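Local structure of putative outer membrane lipoprotein (Salmonella typhimurium LT2, 2RD1) at residues Lys20-Thr30 against Glu41-Leu50. The protein is of unknown function but is probably a small lipid-modified outer membrane lipoprotein, of which a small beta domain, probably SH3-like, forms most of the chain. Sequence-based numbering, arbitrary orientation.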
loop_
_atom_site.group_PDB
_atom_site.type_symbol
_atom_site.label_atom_id
_atom_site.label_comp_id
_atom_site.label_asym_id
_atom_site.label_seq_id
_atom_site.Cartn_x
_atom_site.Cartn_y
_atom_site.Cartn_z
ATOM N N LYS A 20 -7.330 1.821 -0.401
ATOM C CA LYS A 20 -6.707 0.528 -0.672
ATOM C C LYS A 20 -6.022 0.493 -2.034
ATOM O O LYS A 20 -6.642 0.782 -3.053
ATOM C CB LYS A 20 -7.756 -0.589 -0.612
ATOM C CG LYS A 20 -7.214 -1.980 -0.957
ATOM C CD LYS A 20 -8.308 -3.056 -0.905
ATOM C CE LYS A 20 -7.695 -4.456 -1.039
ATOM N NZ LYS A 20 -8.708 -5.550 -0.951
ATOM N N PRO A 21 -4.731 0.134 -2.066
ATOM C CA PRO A 21 -3.990 0.066 -3.327
ATOM C C PRO A 21 -4.646 -0.924 -4.283
ATOM O O PRO A 21 -5.270 -1.889 -3.848
ATOM C CB PRO A 21 -2.595 -0.370 -2.881
ATOM C CG PRO A 21 -2.477 0.260 -1.522
ATOM C CD PRO A 21 -3.827 -0.072 -0.920
ATOM N N GLN A 22 -4.509 -0.682 -5.584
ATOM C CA GLN A 22 -5.120 -1.556 -6.578
ATOM C C GLN A 22 -4.078 -2.347 -7.350
ATOM O O GLN A 22 -3.039 -1.818 -7.741
ATOM C CB GLN A 22 -5.977 -0.730 -7.538
ATOM C CG GLN A 22 -7.109 0.022 -6.848
ATOM C CD GLN A 22 -8.132 -0.908 -6.221
ATOM O OE1 GLN A 22 -8.816 -1.653 -6.922
ATOM N NE2 GLN A 22 -8.237 -0.873 -4.896
ATOM N N LEU A 23 -4.374 -3.620 -7.575
ATOM C CA LEU A 23 -3.467 -4.514 -8.279
ATOM C C LEU A 23 -3.954 -4.925 -9.669
ATOM O O LEU A 23 -5.094 -5.352 -9.835
ATOM C CB LEU A 23 -3.227 -5.755 -7.410
ATOM C CG LEU A 23 -2.658 -7.054 -7.991
ATOM C CD1 LEU A 23 -1.374 -6.802 -8.764
ATOM C CD2 LEU A 23 -2.410 -8.021 -6.842
ATOM N N ASP A 24 -3.081 -4.779 -10.663
ATOM C CA ASP A 24 -3.393 -5.157 -12.040
ATOM C C ASP A 24 -2.660 -6.446 -12.377
ATOM O O ASP A 24 -1.443 -6.446 -12.559
ATOM C CB ASP A 24 -2.957 -4.063 -13.020
ATOM C CG ASP A 24 -4.102 -3.152 -13.429
ATOM O OD1 ASP A 24 -5.076 -3.657 -14.032
ATOM O OD2 ASP A 24 -4.027 -1.937 -13.148
ATOM N N LYS A 25 -3.404 -7.542 -12.455
ATOM C CA LYS A 25 -2.820 -8.839 -12.761
ATOM C C LYS A 25 -2.276 -8.909 -14.186
ATOM O O LYS A 25 -1.776 -9.950 -14.612
ATOM C CB LYS A 25 -3.858 -9.945 -12.551
ATOM C CG LYS A 25 -4.206 -10.217 -11.094
ATOM C CD LYS A 25 -5.298 -11.274 -10.987
ATOM C CE LYS A 25 -5.542 -11.707 -9.549
ATOM N NZ LYS A 25 -4.391 -12.473 -8.982
ATOM N N GLU A 26 -2.366 -7.800 -14.917
ATOM C CA GLU A 26 -1.888 -7.754 -16.297
ATOM C C GLU A 26 -0.656 -6.874 -16.501
ATOM O O GLU A 26 -0.045 -6.895 -17.568
ATOM C CB GLU A 26 -3.011 -7.279 -17.224
ATOM C CG GLU A 26 -3.448 -8.319 -18.248
ATOM C CD GLU A 26 -3.992 -9.588 -17.607
ATOM O OE1 GLU A 26 -4.321 -10.537 -18.354
ATOM O OE2 GLU A 26 -4.092 -9.637 -16.361
ATOM N N THR A 27 -0.292 -6.098 -15.485
ATOM C CA THR A 27 0.873 -5.229 -15.590
ATOM C C THR A 27 1.851 -5.534 -14.464
ATOM O O THR A 27 2.977 -5.031 -14.452
ATOM C CB THR A 27 0.481 -3.737 -15.509
ATOM O OG1 THR A 27 -0.026 -3.445 -14.200
ATOM C CG2 THR A 27 -0.587 -3.409 -16.539
ATOM N N GLY A 28 1.411 -6.368 -13.524
ATOM C CA GLY A 28 2.253 -6.720 -12.396
ATOM C C GLY A 28 2.561 -5.484 -11.578
ATOM O O GLY A 28 3.557 -5.428 -10.855
HETATM N N MSE A 29 1.694 -4.486 -11.696
HETATM C CA MSE A 29 1.858 -3.231 -10.980
HETATM C C MSE A 29 0.751 -3.013 -9.964
HETATM O O MSE A 29 -0.381 -3.457 -10.151
HETATM C CB MSE A 29 1.858 -2.055 -11.961
HETATM C CG MSE A 29 2.984 -2.078 -12.974
HETATM SE SE MSE A 29 4.717 -1.999 -12.135
HETATM C CE MSE A 29 4.878 -0.081 -11.928
ATOM N N THR A 30 1.094 -2.332 -8.879
ATOM C CA THR A 30 0.128 -2.006 -7.846
ATOM C C THR A 30 0.199 -0.499 -7.706
ATOM O O THR A 30 1.229 0.049 -7.323
ATOM C CB THR A 30 0.476 -2.654 -6.485
ATOM O OG1 THR A 30 0.484 -4.080 -6.614
ATOM C CG2 THR A 30 -0.553 -2.265 -5.435
ATOM N N GLU A 41 3.024 3.861 -8.366
ATOM C CA GLU A 41 2.806 2.494 -8.803
ATOM C C GLU A 41 4.063 1.737 -8.402
ATOM O O GLU A 41 5.153 2.309 -8.387
ATOM C CB GLU A 41 2.592 2.435 -10.322
ATOM C CG GLU A 41 1.729 1.258 -10.789
ATOM C CD GLU A 41 1.342 1.347 -12.264
ATOM O OE1 GLU A 41 2.255 1.345 -13.117
ATOM O OE2 GLU A 41 0.127 1.417 -12.573
ATOM N N ILE A 42 3.909 0.466 -8.051
ATOM C CA ILE A 42 5.043 -0.354 -7.642
ATOM C C ILE A 42 4.834 -1.785 -8.098
ATOM O O ILE A 42 3.705 -2.253 -8.201
ATOM C CB ILE A 42 5.219 -0.343 -6.100
ATOM C CG1 ILE A 42 6.390 -1.240 -5.696
ATOM C CG2 ILE A 42 3.943 -0.831 -5.416
ATOM C CD1 ILE A 42 6.660 -1.249 -4.202
ATOM N N ASN A 43 5.928 -2.475 -8.388
ATOM C CA ASN A 43 5.837 -3.863 -8.814
ATOM C C ASN A 43 5.177 -4.690 -7.709
ATOM O O ASN A 43 5.611 -4.676 -6.555
ATOM C CB ASN A 43 7.230 -4.404 -9.138
ATOM C CG ASN A 43 7.248 -5.910 -9.301
ATOM O OD1 ASN A 43 6.334 -6.496 -9.880
ATOM N ND2 ASN A 43 8.298 -6.546 -8.793
ATOM N N SER A 44 4.115 -5.398 -8.076
ATOM C CA SER A 44 3.367 -6.218 -7.133
ATOM C C SER A 44 4.224 -7.232 -6.388
ATOM O O SER A 44 3.831 -7.708 -5.324
ATOM C CB SER A 44 2.233 -6.944 -7.860
ATOM O OG SER A 44 1.389 -6.017 -8.520
ATOM N N ASN A 45 5.386 -7.566 -6.940
ATOM C CA ASN A 45 6.275 -8.530 -6.295
ATOM C C ASN A 45 7.038 -7.879 -5.146
ATOM O O ASN A 45 7.497 -8.559 -4.225
ATOM C CB ASN A 45 7.270 -9.107 -7.307
ATOM C CG ASN A 45 6.591 -9.913 -8.397
ATOM O OD1 ASN A 45 5.905 -9.359 -9.262
ATOM N ND2 ASN A 45 6.770 -11.230 -8.357
ATOM N N ASP A 46 7.164 -6.558 -5.208
ATOM C CA ASP A 46 7.863 -5.803 -4.182
ATOM C C ASP A 46 7.002 -5.489 -2.962
ATOM O O ASP A 46 7.464 -4.840 -2.021
ATOM C CB ASP A 46 8.395 -4.501 -4.774
ATOM C CG ASP A 46 9.467 -4.736 -5.820
ATOM O OD1 ASP A 46 10.524 -5.300 -5.465
ATOM O OD2 ASP A 46 9.254 -4.362 -6.993
ATOM N N VAL A 47 5.753 -5.949 -2.973
ATOM C CA VAL A 47 4.848 -5.709 -1.855
ATOM C C VAL A 47 4.752 -6.934 -0.943
ATOM O O VAL A 47 4.251 -7.986 -1.348
ATOM C CB VAL A 47 3.426 -5.353 -2.344
ATOM C CG1 VAL A 47 2.528 -5.076 -1.153
ATOM C CG2 VAL A 47 3.474 -4.143 -3.281
ATOM N N ALA A 48 5.224 -6.784 0.292
ATOM C CA ALA A 48 5.202 -7.873 1.262
ATOM C C ALA A 48 3.819 -8.007 1.890
ATOM O O ALA A 48 3.236 -9.097 1.891
ATOM C CB ALA A 48 6.255 -7.637 2.340
ATOM N N GLN A 49 3.304 -6.903 2.428
ATOM C CA GLN A 49 1.976 -6.900 3.030
ATOM C C GLN A 49 1.203 -5.609 2.782
ATOM O O GLN A 49 1.775 -4.539 2.612
ATOM C CB GLN A 49 2.064 -7.191 4.534
ATOM C CG GLN A 49 2.010 -8.685 4.835
ATOM C CD GLN A 49 2.198 -9.026 6.303
ATOM O OE1 GLN A 49 3.248 -8.746 6.891
ATOM N NE2 GLN A 49 1.186 -9.647 6.900
ATOM N N LEU A 50 -0.114 -5.728 2.738
ATOM C CA LEU A 50 -0.991 -4.586 2.511
ATOM C C LEU A 50 -2.060 -4.681 3.587
ATOM O O LEU A 50 -3.017 -5.434 3.454
ATOM C CB LEU A 50 -1.639 -4.692 1.139
ATOM C CG LEU A 50 -1.848 -3.394 0.379
ATOM C CD1 LEU A 50 -0.630 -3.139 -0.494
ATOM C CD2 LEU A 50 -3.094 -3.506 -0.488
#
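Thr-30 pairs with Ile-42 at the base of the antiparallel hairpin 29-33/39-43, in a DUF903 domain whose two three-stranded sheets are consistent with an SH3-like barrel. Two backbone bonds hold this pair, Thr-30 N to Ile-42 O at 2.7 Å and Ile-42 N to Thr-30 O at 2.8 Å. Two residues along each chain, Ser-44 N donates almost straight to Gly-28 O, 2.8 Å (170° at the hydrogen).

On the flank of the hairpin, the selenomethionine Met-29 crosses Glu-41 at about a right angle. Its CB rests on CG and CD of Glu-41, both at 3.5 Å. CG then passes OE1 of the same carboxylate. Bends at chi2 (-61°) and chi3 (-85°) fold the chain back, bringing SE over the backbone of Asn-43, 4.0 Å from its N, and returning CE to Glu-41, where it meets OE1 and CG. Past the strand pair, Asn-43 ND2 bonds Asp-46 OD2 from above the carboxylate plane, spanning the turn before strand 47-52.

At the far end, Leu-50 lays CD1 and CD2 against the ring of Pro-21. Both residues also touch Met-7 of strand 4-9, and Pro-21 touches Tyr-32 of strand 29-33, so that this apolar patch links the two three-stranded sheets. CB, CG and CD of Pro-21 all face the leucine methyls, CD coming closest, 3.5 Å from Leu-50 CD2.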